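PDB 1QB7: adenine phosphoribosyltransferase, which probably catalyses the salvage of adenine, joining it to 5-phospho-alpha-D-ribose 1-diphosphate to give AMP and diphosphate. Local coordinates for residues G157-E162 against S192-I197; E170-L175 against K198-L203. All blocks are in the same frame, centred on the assembly; numbering follows the deposited sequence.

Contact 1 (G157-E162 against S192-I197)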
ATOM      1  N   GLY A 157     -14.340  -2.200  -8.196  1.00 14.02           N
ATOM      2  CA  GLY A 157     -14.674  -2.136  -6.785  1.00 14.91           C
ATOM      3  C   GLY A 157     -16.168  -2.259  -6.574  1.00 14.57           C
ATOM      4  O   GLY A 157     -16.609  -3.017  -5.719  1.00 16.11           O
ATOM      5  N   LEU A 158     -16.946  -1.529  -7.369  1.00 16.08           N
ATOM      6  CA  LEU A 158     -18.404  -1.560  -7.275  1.00 15.89           C
ATOM      7  C   LEU A 158     -18.936  -2.964  -7.559  1.00 15.41           C
ATOM      8  O   LEU A 158     -19.784  -3.469  -6.835  1.00 15.92           O
ATOM      9  CB  LEU A 158     -19.025  -0.558  -8.258  1.00 17.44           C
ATOM     10  CG  LEU A 158     -18.539   0.893  -8.149  1.00 20.57           C
ATOM     11  CD1 LEU A 158     -19.166   1.749  -9.241  1.00 19.49           C
ATOM     12  CD2 LEU A 158     -18.859   1.449  -6.780  1.00 19.13           C
ATOM     13  N   GLN A 159     -18.411  -3.605  -8.597  1.00 15.61           N
ATOM     14  CA  GLN A 159     -18.842  -4.950  -8.960  1.00 15.87           C
ATOM     15  C   GLN A 159     -18.566  -5.950  -7.842  1.00 15.84           C
ATOM     16  O   GLN A 159     -19.423  -6.761  -7.502  1.00 16.05           O
ATOM     17  CB  GLN A 159     -18.138  -5.407 -10.239  1.00 16.59           C
ATOM     18  CG  GLN A 159     -18.521  -4.613 -11.478  1.00 17.43           C
ATOM     19  CD  GLN A 159     -17.717  -5.008 -12.702  1.00 19.96           C
ATOM     20  OE1 GLN A 159     -16.598  -5.515 -12.594  1.00 17.40           O
ATOM     21  NE2 GLN A 159     -18.277  -4.755 -13.881  1.00 21.02           N
ATOM     22  N   LEU A 160     -17.362  -5.881  -7.280  1.00 16.93           N
ATOM     23  CA  LEU A 160     -16.955  -6.788  -6.214  1.00 16.25           C
ATOM     24  C   LEU A 160     -17.801  -6.626  -4.954  1.00 16.76           C
ATOM     25  O   LEU A 160     -18.174  -7.615  -4.325  1.00 18.39           O
ATOM     26  CB  LEU A 160     -15.461  -6.617  -5.914  1.00 16.53           C
ATOM     27  CG  LEU A 160     -14.518  -7.065  -7.040  1.00 17.59           C
ATOM     28  CD1 LEU A 160     -13.105  -6.574  -6.776  1.00 15.16           C
ATOM     29  CD2 LEU A 160     -14.559  -8.586  -7.203  1.00 16.23           C
ATOM     30  N   VAL A 161     -18.124  -5.383  -4.602  1.00 16.61           N
ATOM     31  CA  VAL A 161     -18.951  -5.114  -3.426  1.00 17.03           C
ATOM     32  C   VAL A 161     -20.389  -5.602  -3.664  1.00 17.66           C
ATOM     33  O   VAL A 161     -20.978  -6.244  -2.799  1.00 18.05           O
ATOM     34  CB  VAL A 161     -18.934  -3.608  -3.045  1.00 16.04           C
ATOM     35  CG1 VAL A 161     -19.895  -3.343  -1.896  1.00 17.51           C
ATOM     36  CG2 VAL A 161     -17.528  -3.180  -2.647  1.00 13.43           C
ATOM     37  N   GLU A 162     -20.937  -5.333  -4.849  1.00 18.84           N
ATOM     38  CA  GLU A 162     -22.294  -5.779  -5.177  1.00 22.45           C
ATOM     39  C   GLU A 162     -22.378  -7.305  -5.156  1.00 20.32           C
ATOM     40  O   GLU A 162     -23.302  -7.868  -4.579  1.00 21.37           O
ATOM     41  CB  GLU A 162     -22.749  -5.260  -6.554  1.00 25.09           C
ATOM     42  CG  GLU A 162     -23.976  -5.945  -7.138  0.50 25.31           C
ATOM     43  CD  GLU A 162     -24.333  -5.427  -8.517  0.50 27.66           C
ATOM     44  OE1 GLU A 162     -23.414  -5.157  -9.324  0.50 26.30           O
ATOM     45  OE2 GLU A 162     -25.542  -5.295  -8.793  0.50 27.68           O
ATOM     46  N   SER A 192     -27.893   3.620 -16.108  1.00 38.55           N
ATOM     47  CA  SER A 192     -27.762   4.310 -14.824  1.00 38.56           C
ATOM     48  C   SER A 192     -27.873   3.372 -13.621  1.00 36.63           C
ATOM     49  O   SER A 192     -28.473   3.726 -12.609  1.00 37.66           O
ATOM     50  CB  SER A 192     -28.826   5.410 -14.710  1.00 38.81           C
ATOM     51  OG  SER A 192     -28.752   6.313 -15.798  1.00 44.11           O
ATOM     52  N   ARG A 193     -27.291   2.182 -13.720  1.00 35.32           N
ATOM     53  CA  ARG A 193     -27.370   1.230 -12.618  1.00 34.00           C
ATOM     54  C   ARG A 193     -26.554   1.637 -11.396  1.00 31.97           C
ATOM     55  O   ARG A 193     -26.844   1.202 -10.281  1.00 31.95           O
ATOM     56  CB  ARG A 193     -26.988  -0.178 -13.076  1.00 35.76           C
ATOM     57  CG  ARG A 193     -25.593  -0.314 -13.633  1.00 38.30           C
ATOM     58  CD  ARG A 193     -25.253  -1.780 -13.836  1.00 42.92           C
ATOM     59  NE  ARG A 193     -25.360  -2.544 -12.593  1.00 43.49           N
ATOM     60  CZ  ARG A 193     -25.452  -3.870 -12.536  1.00 44.85           C
ATOM     61  NH1 ARG A 193     -25.454  -4.585 -13.653  1.00 45.47           N
ATOM     62  NH2 ARG A 193     -25.533  -4.479 -11.360  1.00 45.11           N
ATOM     63  N   TYR A 194     -25.546   2.478 -11.608  1.00 30.08           N
ATOM     64  CA  TYR A 194     -24.699   2.956 -10.517  1.00 28.31           C
ATOM     65  C   TYR A 194     -24.936   4.438 -10.226  1.00 28.78           C
ATOM     66  O   TYR A 194     -24.132   5.084  -9.553  1.00 27.92           O
ATOM     67  CB  TYR A 194     -23.226   2.708 -10.844  1.00 27.18           C
ATOM     68  CG  TYR A 194     -22.883   1.244 -11.011  1.00 27.07           C
ATOM     69  CD1 TYR A 194     -23.040   0.342  -9.953  1.00 24.89           C
ATOM     70  CD2 TYR A 194     -22.397   0.755 -12.226  1.00 25.30           C
ATOM     71  CE1 TYR A 194     -22.723  -1.007 -10.101  1.00 24.00           C
ATOM     72  CE2 TYR A 194     -22.078  -0.592 -12.382  1.00 25.72           C
ATOM     73  CZ  TYR A 194     -22.243  -1.466 -11.315  1.00 24.00           C
ATOM     74  OH  TYR A 194     -21.926  -2.796 -11.469  1.00 23.40           O
ATOM     75  N   LYS A 195     -26.070   4.947 -10.709  1.00 28.90           N
ATOM     76  CA  LYS A 195     -26.471   6.338 -10.539  1.00 30.29           C
ATOM     77  C   LYS A 195     -26.420   6.804  -9.093  1.00 29.12           C
ATOM     78  O   LYS A 195     -26.098   7.958  -8.828  1.00 30.37           O
ATOM     79  CB  LYS A 195     -27.892   6.538 -11.075  1.00 33.85           C
ATOM     80  CG  LYS A 195     -28.436   7.951 -10.926  1.00 42.52           C
ATOM     81  CD  LYS A 195     -29.932   8.013 -11.229  1.00 47.27           C
ATOM     82  CE  LYS A 195     -30.503   9.397 -10.928  1.00 50.63           C
ATOM     83  NZ  LYS A 195     -31.979   9.464 -11.152  1.00 53.00           N
ATOM     84  N   ASP A 196     -26.723   5.903  -8.163  1.00 27.99           N
ATOM     85  CA  ASP A 196     -26.734   6.236  -6.744  1.00 28.39           C
ATOM     86  C   ASP A 196     -25.398   6.113  -6.022  1.00 26.23           C
ATOM     87  O   ASP A 196     -25.332   6.342  -4.814  1.00 26.92           O
ATOM     88  CB  ASP A 196     -27.808   5.421  -6.007  1.00 33.28           C
ATOM     89  CG  ASP A 196     -29.222   5.757  -6.469  1.00 35.84           C
ATOM     90  OD1 ASP A 196     -29.520   6.956  -6.677  1.00 38.09           O
ATOM     91  OD2 ASP A 196     -30.035   4.821  -6.628  1.00 38.20           O
ATOM     92  N   ILE A 197     -24.340   5.760  -6.752  1.00 23.25           N
ATOM     93  CA  ILE A 197     -23.013   5.627  -6.158  1.00 22.25           C
ATOM     94  C   ILE A 197     -22.410   7.011  -5.960  1.00 21.46           C
ATOM     95  O   ILE A 197     -22.271   7.769  -6.914  1.00 23.42           O
ATOM     96  CB  ILE A 197     -22.040   4.812  -7.060  1.00 23.38           C
ATOM     97  CG1 ILE A 197     -22.570   3.390  -7.296  1.00 24.07           C
ATOM     98  CG2 ILE A 197     -20.642   4.781  -6.437  1.00 21.68           C
ATOM     99  CD1 ILE A 197     -22.764   2.568  -6.036  1.00 25.61           C
TER
HETATM  100  O   HOH W   1     -21.103  -4.099 -13.788  1.00 20.08           O

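Contact 2 (E170-L175 against K198-L203)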
ATOM      1  N   GLU A 170     -19.286   4.983  -0.530  1.00 16.97           N
ATOM      2  CA  GLU A 170     -18.816   5.987  -1.471  1.00 17.73           C
ATOM      3  C   GLU A 170     -17.432   5.619  -1.981  1.00 17.66           C
ATOM      4  O   GLU A 170     -16.729   4.808  -1.373  1.00 17.26           O
ATOM      5  CB  GLU A 170     -18.757   7.369  -0.806  1.00 18.29           C
ATOM      6  CG  GLU A 170     -17.758   7.456   0.337  1.00 18.34           C
ATOM      7  CD  GLU A 170     -17.976   8.651   1.243  1.00 18.49           C
ATOM      8  OE1 GLU A 170     -19.085   9.219   1.246  1.00 20.12           O
ATOM      9  OE2 GLU A 170     -17.033   9.019   1.966  1.00 17.86           O
ATOM     10  N   MET A 171     -17.083   6.178  -3.135  1.00 16.64           N
ATOM     11  CA  MET A 171     -15.778   5.985  -3.741  1.00 16.45           C
ATOM     12  C   MET A 171     -15.023   7.260  -3.398  1.00 19.04           C
ATOM     13  O   MET A 171     -15.436   8.348  -3.799  1.00 18.45           O
ATOM     14  CB  MET A 171     -15.911   5.850  -5.256  1.00 17.56           C
ATOM     15  CG  MET A 171     -14.589   5.869  -6.031  1.00 20.21           C
ATOM     16  SD  MET A 171     -13.473   4.486  -5.702  1.00 21.06           S
ATOM     17  CE  MET A 171     -11.875   5.295  -5.844  1.00 22.62           C
ATOM     18  N   VAL A 172     -13.965   7.141  -2.601  1.00 19.25           N
ATOM     19  CA  VAL A 172     -13.175   8.308  -2.218  1.00 19.86           C
ATOM     20  C   VAL A 172     -11.788   8.316  -2.844  1.00 17.76           C
ATOM     21  O   VAL A 172     -11.138   7.279  -2.960  1.00 17.42           O
ATOM     22  CB  VAL A 172     -13.069   8.462  -0.662  1.00 23.18           C
ATOM     23  CG1 VAL A 172     -12.547   7.198  -0.032  1.00 25.80           C
ATOM     24  CG2 VAL A 172     -12.161   9.642  -0.289  1.00 22.43           C
ATOM     25  N   SER A 173     -11.372   9.492  -3.298  1.00 16.54           N
ATOM     26  CA  SER A 173     -10.058   9.672  -3.895  1.00 16.55           C
ATOM     27  C   SER A 173      -9.451  10.978  -3.386  1.00 17.14           C
ATOM     28  O   SER A 173     -10.176  11.904  -3.022  1.00 17.64           O
ATOM     29  CB  SER A 173     -10.144   9.671  -5.430  1.00 15.92           C
ATOM     30  OG  SER A 173     -10.965  10.711  -5.926  1.00 16.52           O
ATOM     31  N   ILE A 174      -8.127  11.025  -3.302  1.00 15.99           N
ATOM     32  CA  ILE A 174      -7.435  12.228  -2.849  1.00 15.70           C
ATOM     33  C   ILE A 174      -7.567  13.276  -3.961  1.00 16.84           C
ATOM     34  O   ILE A 174      -7.901  14.437  -3.715  1.00 15.37           O
ATOM     35  CB  ILE A 174      -5.916  11.957  -2.608  1.00 15.26           C
ATOM     36  CG1 ILE A 174      -5.710  10.798  -1.621  1.00 14.03           C
ATOM     37  CG2 ILE A 174      -5.224  13.223  -2.129  1.00 14.05           C
ATOM     38  CD1 ILE A 174      -6.368  10.988  -0.265  1.00 14.01           C
ATOM     39  N   LEU A 175      -7.337  12.827  -5.191  1.00 16.01           N
ATOM     40  CA  LEU A 175      -7.388  13.683  -6.354  1.00 16.29           C
ATOM     41  C   LEU A 175      -8.288  13.127  -7.449  1.00 17.35           C
ATOM     42  O   LEU A 175      -8.299  11.925  -7.706  1.00 17.52           O
ATOM     43  CB  LEU A 175      -5.983  13.830  -6.922  1.00 15.88           C
ATOM     44  CG  LEU A 175      -5.836  14.817  -8.078  1.00 16.02           C
ATOM     45  CD1 LEU A 175      -5.845  16.240  -7.534  1.00 15.48           C
ATOM     46  CD2 LEU A 175      -4.545  14.531  -8.806  1.00 16.70           C
ATOM     47  N   LYS A 198     -22.041   7.332  -4.724  1.00 20.11           N
ATOM     48  CA  LYS A 198     -21.448   8.625  -4.430  1.00 18.32           C
ATOM     49  C   LYS A 198     -19.927   8.629  -4.609  1.00 18.90           C
ATOM     50  O   LYS A 198     -19.235   7.694  -4.200  1.00 16.96           O
ATOM     51  CB  LYS A 198     -21.796   9.069  -3.010  1.00 17.25           C
ATOM     52  CG  LYS A 198     -21.183  10.404  -2.660  1.00 22.67           C
ATOM     53  CD  LYS A 198     -21.395  10.796  -1.212  1.00 27.19           C
ATOM     54  CE  LYS A 198     -22.845  11.102  -0.914  1.00 28.30           C
ATOM     55  NZ  LYS A 198     -22.996  11.570   0.488  1.00 29.28           N
ATOM     56  N   PHE A 199     -19.431   9.675  -5.260  1.00 16.74           N
ATOM     57  CA  PHE A 199     -18.006   9.863  -5.484  1.00 15.13           C
ATOM     58  C   PHE A 199     -17.576  11.122  -4.745  1.00 16.01           C
ATOM     59  O   PHE A 199     -18.234  12.153  -4.857  1.00 17.55           O
ATOM     60  CB  PHE A 199     -17.708  10.066  -6.975  1.00 15.38           C
ATOM     61  CG  PHE A 199     -17.811   8.818  -7.797  1.00 14.53           C
ATOM     62  CD1 PHE A 199     -19.024   8.439  -8.359  1.00 15.50           C
ATOM     63  CD2 PHE A 199     -16.693   8.015  -8.003  1.00 15.74           C
ATOM     64  CE1 PHE A 199     -19.125   7.276  -9.116  1.00 16.10           C
ATOM     65  CE2 PHE A 199     -16.778   6.845  -8.759  1.00 16.49           C
ATOM     66  CZ  PHE A 199     -17.998   6.475  -9.315  1.00 18.57           C
ATOM     67  N   ILE A 200     -16.516  11.033  -3.950  1.00 16.09           N
ATOM     68  CA  ILE A 200     -15.999  12.208  -3.256  1.00 15.67           C
ATOM     69  C   ILE A 200     -14.495  12.320  -3.498  1.00 16.83           C
ATOM     70  O   ILE A 200     -13.783  11.312  -3.565  1.00 16.61           O
ATOM     71  CB  ILE A 200     -16.286  12.220  -1.723  1.00 17.17           C
ATOM     72  CG1 ILE A 200     -15.533  11.096  -1.018  1.00 17.03           C
ATOM     73  CG2 ILE A 200     -17.784  12.144  -1.452  1.00 17.40           C
ATOM     74  CD1 ILE A 200     -15.348  11.336   0.463  1.00 17.30           C
ATOM     75  N   SER A 201     -14.033  13.550  -3.705  1.00 16.86           N
ATOM     76  CA  SER A 201     -12.620  13.834  -3.934  1.00 16.72           C
ATOM     77  C   SER A 201     -12.216  15.005  -3.051  1.00 16.95           C
ATOM     78  O   SER A 201     -13.037  15.880  -2.764  1.00 17.58           O
ATOM     79  CB  SER A 201     -12.372  14.179  -5.403  1.00 15.60           C
ATOM     80  OG  SER A 201     -10.992  14.318  -5.670  0.50 17.52           O
ATOM     81  N   LEU A 202     -10.956  15.018  -2.624  1.00 14.91           N
ATOM     82  CA  LEU A 202     -10.448  16.083  -1.768  1.00 15.99           C
ATOM     83  C   LEU A 202      -9.856  17.245  -2.572  1.00 16.80           C
ATOM     84  O   LEU A 202      -9.802  18.377  -2.087  1.00 17.60           O
ATOM     85  CB  LEU A 202      -9.410  15.525  -0.795  1.00 15.57           C
ATOM     86  CG  LEU A 202      -9.866  14.314   0.029  1.00 16.82           C
ATOM     87  CD1 LEU A 202      -8.705  13.784   0.850  1.00 15.25           C
ATOM     88  CD2 LEU A 202     -11.048  14.687   0.918  1.00 17.41           C
ATOM     89  N   LEU A 203      -9.435  16.964  -3.802  1.00 15.17           N
ATOM     90  CA  LEU A 203      -8.853  17.982  -4.665  1.00 16.02           C
ATOM     91  C   LEU A 203      -9.041  17.622  -6.134  1.00 15.93           C
ATOM     92  O   LEU A 203      -8.997  16.452  -6.504  1.00 16.12           O
ATOM     93  CB  LEU A 203      -7.355  18.136  -4.380  1.00 14.47           C
ATOM     94  CG  LEU A 203      -6.663  19.328  -5.056  1.00 16.28           C
ATOM     95  CD1 LEU A 203      -7.014  20.606  -4.307  1.00 17.03           C
ATOM     96  CD2 LEU A 203      -5.153  19.144  -5.084  1.00 16.07           C
TER
HETATM   97  O   HOH W   2     -21.796   9.195   1.860  1.00 23.80           O
HETATM   98  O   HOH W   3     -13.532   9.811  -6.165  1.00 20.93           O

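Contact 1 (G157-E162 against S192-I197)
Tyr194 meets the helix residues Leu158, Gln159 and Glu162 with its ring and its hydroxyl. The apolar part rests on Leu158, whose two methyls divide the work: CD1 lies over one face of the Tyr194 ring near its rim, 4.1 Å from CG, while CD2 reaches CG2 of Ile197 at 3.8 Å. The opposite face of the ring carries CG of its own neighbour Arg193, so the aromatic plane is sandwiched between two aliphatic groups. In the conformer given for Glu162, one of two, OE2 makes a salt bridge to Arg193 NH2 (2.7 Å). This oxygen comes to the guanidinium edge, in its plane, and the carboxylate plane stands at 89° to the guanidinium. Arg193 bends at chi3 (-58°), which keeps NE above the rim of the Tyr194 ring, and Tyr194 OH lies 3.5 Å above the guanidinium plane. A water joins two polar ends: it accepts from Gln159 NE2 at 2.9 Å and stands 2.8 Å from Tyr194 OH; Gln159 OE1 is bound by Glu114 N. The loop follows helix 182-192. Ile186 of that helix touches both Leu158 and Tyr194, whereas Val168 of strand 167-173 and Leu143 of strand 140-145 underlie Leu158.

Contact 2 (E170-L175 against K198-L203)
Ile200 fits against Val172 on one face of a parallel strand pair and also reaches the carboxylate of Glu170. Its CG1 sits between backbone N and carbonyl carbon (chi1 66°) and meets Val172 CB at 3.6 Å, while CD1 fills the angle between Val172 CG2 and the Glu170 carboxylate, 3.2 Å from OE2. On the other face, CB and CG of Met171 together press on the CD2-CE2 side of the Phe199 ring, CB approaching CD2 to 3.6 Å; the thioether then bends away from the phenyl group. Small residues follow on that face, Ser173 beside Ser201, and a water contacts Ser173 OG and donates to Ile200 O. At the corner that each segment turns, Ile174 CD1 meets Leu202 CD1 at 3.8 Å; just beyond it, Leu175 CD1 lies against Leu203 O at 3.3 Å, with Leu203 CD2 farther off. Backbone bonds run straight at first, Met171 N to Lys198 O at 2.8 Å with 167° at the hydrogen, but weaken at the corner, where Leu203 N reaches Ile174 O at 121°. Glu170 is buried, its OE2 held by a salt bridge to Arg64 and a hydrogen bond to Tyr65, and water links OE1 to Lys198 NZ; this would favour a charged carboxylate.

Overall arrangement
The segments alternate along the chain: helix 152-163 leads into strand 167-173, and the 192-197 loop runs straight into 198-203. Contact 1 thus joins a helix to the loop before a strand, and contact 2 pairs the two strands that follow, within the parallel part of the phosphoribosyltransferase sheet. Their centres are 15 Å apart, and Val168, touched by Leu158 and Ile197, lies on the same strand as Met171. Contact 2 is nearer the active site: the Leu175 side chain is about 5 Å from bound adenine and that of Met171 about 7 Å from magnesium. Contact 1 is more peripheral, with the Leu158 side chain about 12 Å from the magnesium ion and Glu162 packing on Leu231 of the second subunit.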